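Local coordinates for protein histidine phosphotransferase (Caulobacter crescentus, PDB 2OOC) that probably relays phosphoryl groups between signalling proteins as a helical histidine-phosphotransfer protein, and regulates stalk biogenesis, at residues Gly9-Phe13 / Ala94-Ile99; Met44-Thr48 / Leu85-Arg89. One frame throughout, in Å; residues are numbered along the deposited sequence. Where two conformers were deposited one is given.

Interaction 1: Gly9-Phe13 / Ala94-Ile99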
loop_
_atom_site.group_PDB
_atom_site.type_symbol
_atom_site.label_atom_id
_atom_site.label_comp_id
_atom_site.label_asym_id
_atom_site.label_seq_id
_atom_site.Cartn_x
_atom_site.Cartn_y
_atom_site.Cartn_z
ATOM N N GLY A 9 -4.042 12.504 0.752
ATOM C CA GLY A 9 -3.037 11.621 0.090
ATOM C C GLY A 9 -2.536 10.518 1.019
ATOM O O GLY A 9 -1.799 10.782 1.944
ATOM N N ALA A 10 -2.944 9.282 0.782
ATOM C CA ALA A 10 -2.396 8.115 1.516
ATOM C C ALA A 10 -0.961 7.802 1.100
ATOM O O ALA A 10 -0.143 7.276 1.909
ATOM C CB ALA A 10 -3.319 6.864 1.282
ATOM N N VAL A 11 -0.640 8.057 -0.165
ATOM C CA VAL A 11 0.653 7.642 -0.730
ATOM C C VAL A 11 1.471 8.842 -1.156
ATOM O O VAL A 11 0.974 9.717 -1.831
ATOM C CB VAL A 11 0.445 6.696 -1.880
ATOM C CG1 VAL A 11 1.738 6.191 -2.472
ATOM C CG2 VAL A 11 -0.353 5.486 -1.414
ATOM N N ASP A 12 2.741 8.851 -0.740
ATOM C CA ASP A 12 3.658 9.899 -1.119
ATOM C C ASP A 12 4.246 9.554 -2.443
ATOM O O ASP A 12 5.262 8.809 -2.501
ATOM C CB ASP A 12 4.781 9.982 -0.055
ATOM C CG ASP A 12 5.582 11.223 -0.187
ATOM O OD1 ASP A 12 5.686 11.717 -1.339
ATOM O OD2 ASP A 12 6.114 11.667 0.863
ATOM N N PHE A 13 3.651 10.015 -3.546
ATOM C CA PHE A 13 4.100 9.554 -4.834
ATOM C C PHE A 13 5.467 10.137 -5.204
ATOM O O PHE A 13 6.200 9.597 -6.038
ATOM C CB PHE A 13 3.032 9.789 -5.941
ATOM C CG PHE A 13 1.876 8.847 -5.840
ATOM C CD1 PHE A 13 2.022 7.513 -6.147
ATOM C CD2 PHE A 13 0.682 9.284 -5.405
ATOM C CE1 PHE A 13 0.913 6.624 -6.031
ATOM C CE2 PHE A 13 -0.376 8.405 -5.290
ATOM C CZ PHE A 13 -0.270 7.107 -5.590
ATOM N N ALA A 94 -7.331 3.188 1.604
ATOM C CA ALA A 94 -6.916 4.530 1.186
ATOM C C ALA A 94 -5.658 4.465 0.320
ATOM O O ALA A 94 -5.543 5.217 -0.646
ATOM C CB ALA A 94 -6.673 5.393 2.429
ATOM N N ALA A 95 -4.716 3.554 0.616
ATOM C CA ALA A 95 -3.529 3.480 -0.170
ATOM C C ALA A 95 -3.874 2.899 -1.566
ATOM O O ALA A 95 -3.386 3.444 -2.597
ATOM C CB ALA A 95 -2.466 2.615 0.579
ATOM N N LEU A 96 -4.743 1.871 -1.604
ATOM C CA LEU A 96 -5.132 1.282 -2.868
ATOM C C LEU A 96 -5.911 2.290 -3.764
ATOM O O LEU A 96 -5.788 2.301 -4.971
ATOM C CB LEU A 96 -5.890 -0.018 -2.652
ATOM C CG LEU A 96 -4.978 -1.141 -2.174
ATOM C CD1 LEU A 96 -5.879 -2.273 -1.725
ATOM C CD2 LEU A 96 -3.977 -1.690 -3.212
ATOM N N LEU A 97 -6.727 3.120 -3.107
ATOM C CA LEU A 97 -7.518 4.154 -3.776
ATOM C C LEU A 97 -6.608 5.085 -4.531
ATOM O O LEU A 97 -6.795 5.374 -5.705
ATOM C CB LEU A 97 -8.294 4.908 -2.690
ATOM C CG LEU A 97 -9.036 6.105 -3.233
ATOM C CD1 LEU A 97 -10.322 5.641 -3.973
ATOM C CD2 LEU A 97 -9.455 6.944 -2.032
ATOM N N ASP A 98 -5.560 5.493 -3.812
ATOM C CA ASP A 98 -4.548 6.415 -4.339
ATOM C C ASP A 98 -3.755 5.794 -5.490
ATOM O O ASP A 98 -3.573 6.392 -6.520
ATOM C CB ASP A 98 -3.556 6.785 -3.208
ATOM C CG ASP A 98 -3.906 8.049 -2.496
ATOM O OD1 ASP A 98 -5.125 8.287 -2.360
ATOM O OD2 ASP A 98 -2.941 8.760 -2.083
ATOM N N ILE A 99 -3.313 4.578 -5.269
ATOM C CA ILE A 99 -2.496 3.869 -6.252
ATOM C C ILE A 99 -3.267 3.616 -7.523
ATOM O O ILE A 99 -2.755 3.851 -8.634
ATOM C CB ILE A 99 -1.976 2.563 -5.644
ATOM C CG1 ILE A 99 -0.871 2.917 -4.641
ATOM C CG2 ILE A 99 -1.479 1.593 -6.732
ATOM C CD1 ILE A 99 -0.527 1.729 -3.752
HETATM O O HOH W 1 -1.408 10.834 -2.561
#
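Asp98 meets the start of the ordered chain with one carboxylate oxygen. In one of its two modelled conformers, its OD2 accepts a hydrogen bond from the backbone N of Val11, with Val11 N to Asp98 OD2 at 3.1 Å and an N-H...O angle of 157°. The N-H comes from above the carboxylate plane. The N of Ala10 also lies 2.9 Å from Asp98 OD2. A water donates to both Asp98 OD2 and Val11 O, so it bridges the same two residues a second time.

Van der Waals contacts flank this oxygen. Ala10 CB sits over the turn of the helix, 3.4 Å from Ala94 O, and also touches the methyls of Ala94 and Ala95. Val11 and Asp98 pass alongside each other in opposite directions. Val11 CG1 is anti to the backbone N (chi1 -178°), which leaves CG2 to face the helix, 4.1 Å from Ala95 CB, and to reach Ile99 CG1.

The Phe13 ring brings its CZ end to the helix backbone, with Phe13 CZ 3.5 Å from Asp98 O. Its plane is 24° from that of the Asp98 carboxylate. Ile99 N lies at the ring edge, while Val11 CG1 covers part of one face. With an alanine here, Val11 CG1 and Ile99 CG1 are likely to lose their aromatic neighbour, and a gap would probably open beside Asp98.

Farther out, the Phe13 ring stacks on Tyr102, farther along helix 85-111, and Ala68 touches both Val11 and Ala95. Asp12 is the N-cap of helix 13-19, and its backbone bonds to Gly67. The segment leading into helix 13-19 is thus held against the long C-terminal helix of the Hpt bundle by a carboxylate that accepts from main chain. Such a donor would probably favour the ionised form of Asp98.

Interaction 2: Met44-Thr48 / Leu85-Arg89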
loop_
_atom_site.group_PDB
_atom_site.type_symbol
_atom_site.label_atom_id
_atom_site.label_comp_id
_atom_site.label_asym_id
_atom_site.label_seq_id
_atom_site.Cartn_x
_atom_site.Cartn_y
_atom_site.Cartn_z
HETATM N N MSE A 44 -6.254 -11.772 4.755
HETATM C CA MSE A 44 -5.817 -12.293 6.055
HETATM C C MSE A 44 -5.929 -11.305 7.176
HETATM O O MSE A 44 -5.663 -11.651 8.336
HETATM C CB MSE A 44 -4.388 -12.734 5.995
HETATM C CG MSE A 44 -4.154 -13.646 4.836
HETATM SE SE MSE A 44 -2.373 -14.193 4.914
HETATM C CE MSE A 44 -2.197 -14.979 3.199
ATOM N N LEU A 45 -6.352 -10.067 6.870
ATOM C CA LEU A 45 -6.474 -9.005 7.855
ATOM C C LEU A 45 -7.782 -9.128 8.606
ATOM O O LEU A 45 -8.716 -8.279 8.512
ATOM C CB LEU A 45 -6.349 -7.629 7.197
ATOM C CG LEU A 45 -4.990 -7.394 6.541
ATOM C CD1 LEU A 45 -5.008 -6.161 5.703
ATOM C CD2 LEU A 45 -3.920 -7.267 7.602
ATOM N N ASP A 46 -7.864 -10.185 9.395
ATOM C CA ASP A 46 -9.105 -10.593 10.086
ATOM C C ASP A 46 -8.615 -11.316 11.325
ATOM O O ASP A 46 -7.822 -12.241 11.207
ATOM C CB ASP A 46 -9.839 -11.575 9.144
ATOM C CG ASP A 46 -11.080 -12.224 9.734
ATOM O OD1 ASP A 46 -11.217 -12.362 10.952
ATOM O OD2 ASP A 46 -11.894 -12.695 8.914
ATOM N N PRO A 47 -9.087 -10.955 12.528
ATOM C CA PRO A 47 -8.559 -11.616 13.731
ATOM C C PRO A 47 -8.787 -13.135 13.810
ATOM O O PRO A 47 -8.075 -13.799 14.556
ATOM C CB PRO A 47 -9.254 -10.864 14.872
ATOM C CG PRO A 47 -10.476 -10.341 14.262
ATOM C CD PRO A 47 -10.134 -9.963 12.847
ATOM N N THR A 48 -9.726 -13.682 13.032
ATOM C CA THR A 48 -9.993 -15.079 13.024
ATOM C C THR A 48 -9.199 -15.787 11.927
ATOM O O THR A 48 -9.333 -16.983 11.791
ATOM C CB THR A 48 -11.478 -15.400 12.823
ATOM O OG1 THR A 48 -11.832 -15.025 11.486
ATOM C CG2 THR A 48 -12.325 -14.598 13.815
ATOM N N LEU A 85 -7.371 -4.395 13.395
ATOM C CA LEU A 85 -7.292 -4.883 12.015
ATOM C C LEU A 85 -8.225 -4.116 11.096
ATOM O O LEU A 85 -7.905 -3.851 9.942
ATOM C CB LEU A 85 -7.576 -6.350 11.931
ATOM C CG LEU A 85 -6.362 -7.206 12.382
ATOM C CD1 LEU A 85 -6.720 -8.670 12.626
ATOM C CD2 LEU A 85 -5.157 -7.127 11.405
ATOM N N GLU A 86 -9.370 -3.674 11.598
ATOM C CA GLU A 86 -10.194 -2.810 10.799
ATOM C C GLU A 86 -9.479 -1.507 10.396
ATOM O O GLU A 86 -9.597 -1.028 9.240
ATOM C CB GLU A 86 -11.481 -2.508 11.574
ATOM C CG GLU A 86 -12.501 -1.645 10.830
ATOM C CD GLU A 86 -13.851 -1.473 11.609
ATOM O OE1 GLU A 86 -14.047 -2.112 12.667
ATOM O OE2 GLU A 86 -14.687 -0.677 11.144
ATOM N N GLY A 87 -8.698 -0.959 11.313
ATOM C CA GLY A 87 -7.932 0.239 11.033
ATOM C C GLY A 87 -6.860 0.013 9.958
ATOM O O GLY A 87 -6.574 0.870 9.109
ATOM N N VAL A 88 -6.220 -1.160 10.004
ATOM C CA VAL A 88 -5.305 -1.562 8.932
ATOM C C VAL A 88 -6.018 -1.686 7.578
ATOM O O VAL A 88 -5.551 -1.155 6.581
ATOM C CB VAL A 88 -4.562 -2.863 9.266
ATOM C CG1 VAL A 88 -3.561 -3.216 8.169
ATOM C CG2 VAL A 88 -3.806 -2.683 10.619
ATOM N N ARG A 89 -7.176 -2.347 7.574
ATOM C CA ARG A 89 -7.942 -2.498 6.362
ATOM C C ARG A 89 -8.338 -1.176 5.732
ATOM O O ARG A 89 -8.235 -1.000 4.521
ATOM C CB ARG A 89 -9.178 -3.381 6.587
ATOM C CG ARG A 89 -8.845 -4.798 6.907
ATOM C CD ARG A 89 -9.986 -5.724 6.635
ATOM N NE ARG A 89 -11.164 -5.305 7.410
ATOM C CZ ARG A 89 -11.416 -5.625 8.666
ATOM N NH1 ARG A 89 -10.614 -6.425 9.342
ATOM N NH2 ARG A 89 -12.514 -5.161 9.289
#
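Arg89 and Leu45 make the polar link. Arg89 NH1 donates to Leu45 O at 2.8 Å, with an N-H...O angle of 149°. The oxygen lies near the edge of the guanidinium, tilted 16° from its plane. A bend at chi3 (-58°) turns the end of the arginine back toward the loop. The Arg89 methylenes also pack on Leu45, with Arg89 CG 3.8 Å from Leu45 CB.

The apolar contacts centre on two leucines. Leu45 CD2 meets Leu85 CD2 at 4.0 Å, and both methyls of Leu45 touch Val88 CG1. The other methyl of Leu85 fits against the Asp46-Pro47 peptide, with Leu85 CD1 3.3 Å from Pro47 N and 3.7 Å from Pro47 CD.

Bonds within the loop fix its shape. Leu45 is the centre of an inverse gamma turn. Asp46 OD1 accepts from Thr48 N at 2.9 Å, an Asx turn, and from Thr48 OG1 on the same face of the carboxylate.

The loop joins helix 24-41 to helix 52-66 and rests on the first turn of helix 85-111. Leu45 and Leu85 both touch Val56 of helix 52-66, while Leu85 and Val88 reach Cys78 of helix 69-79.

Both interactions set a non-helical segment against helix 85-111, with their centres about 19 Å apart. Interaction 2 takes the start of that helix, at one end of the helical bundle. Interaction 1 takes a part farther along, its centre about 7 Å from the centre of the chain against about 15 Å for interaction 2. Each mixes buried residues with residues at the surface. Their polar chemistry is reversed: in interaction 1 a helix carboxylate accepts from loop backbone, and in interaction 2 a helix guanidinium donates to it. Both pack branched aliphatic side chains; interaction 1 adds an aromatic ring, small alanines and a bridging water, interaction 2 a proline.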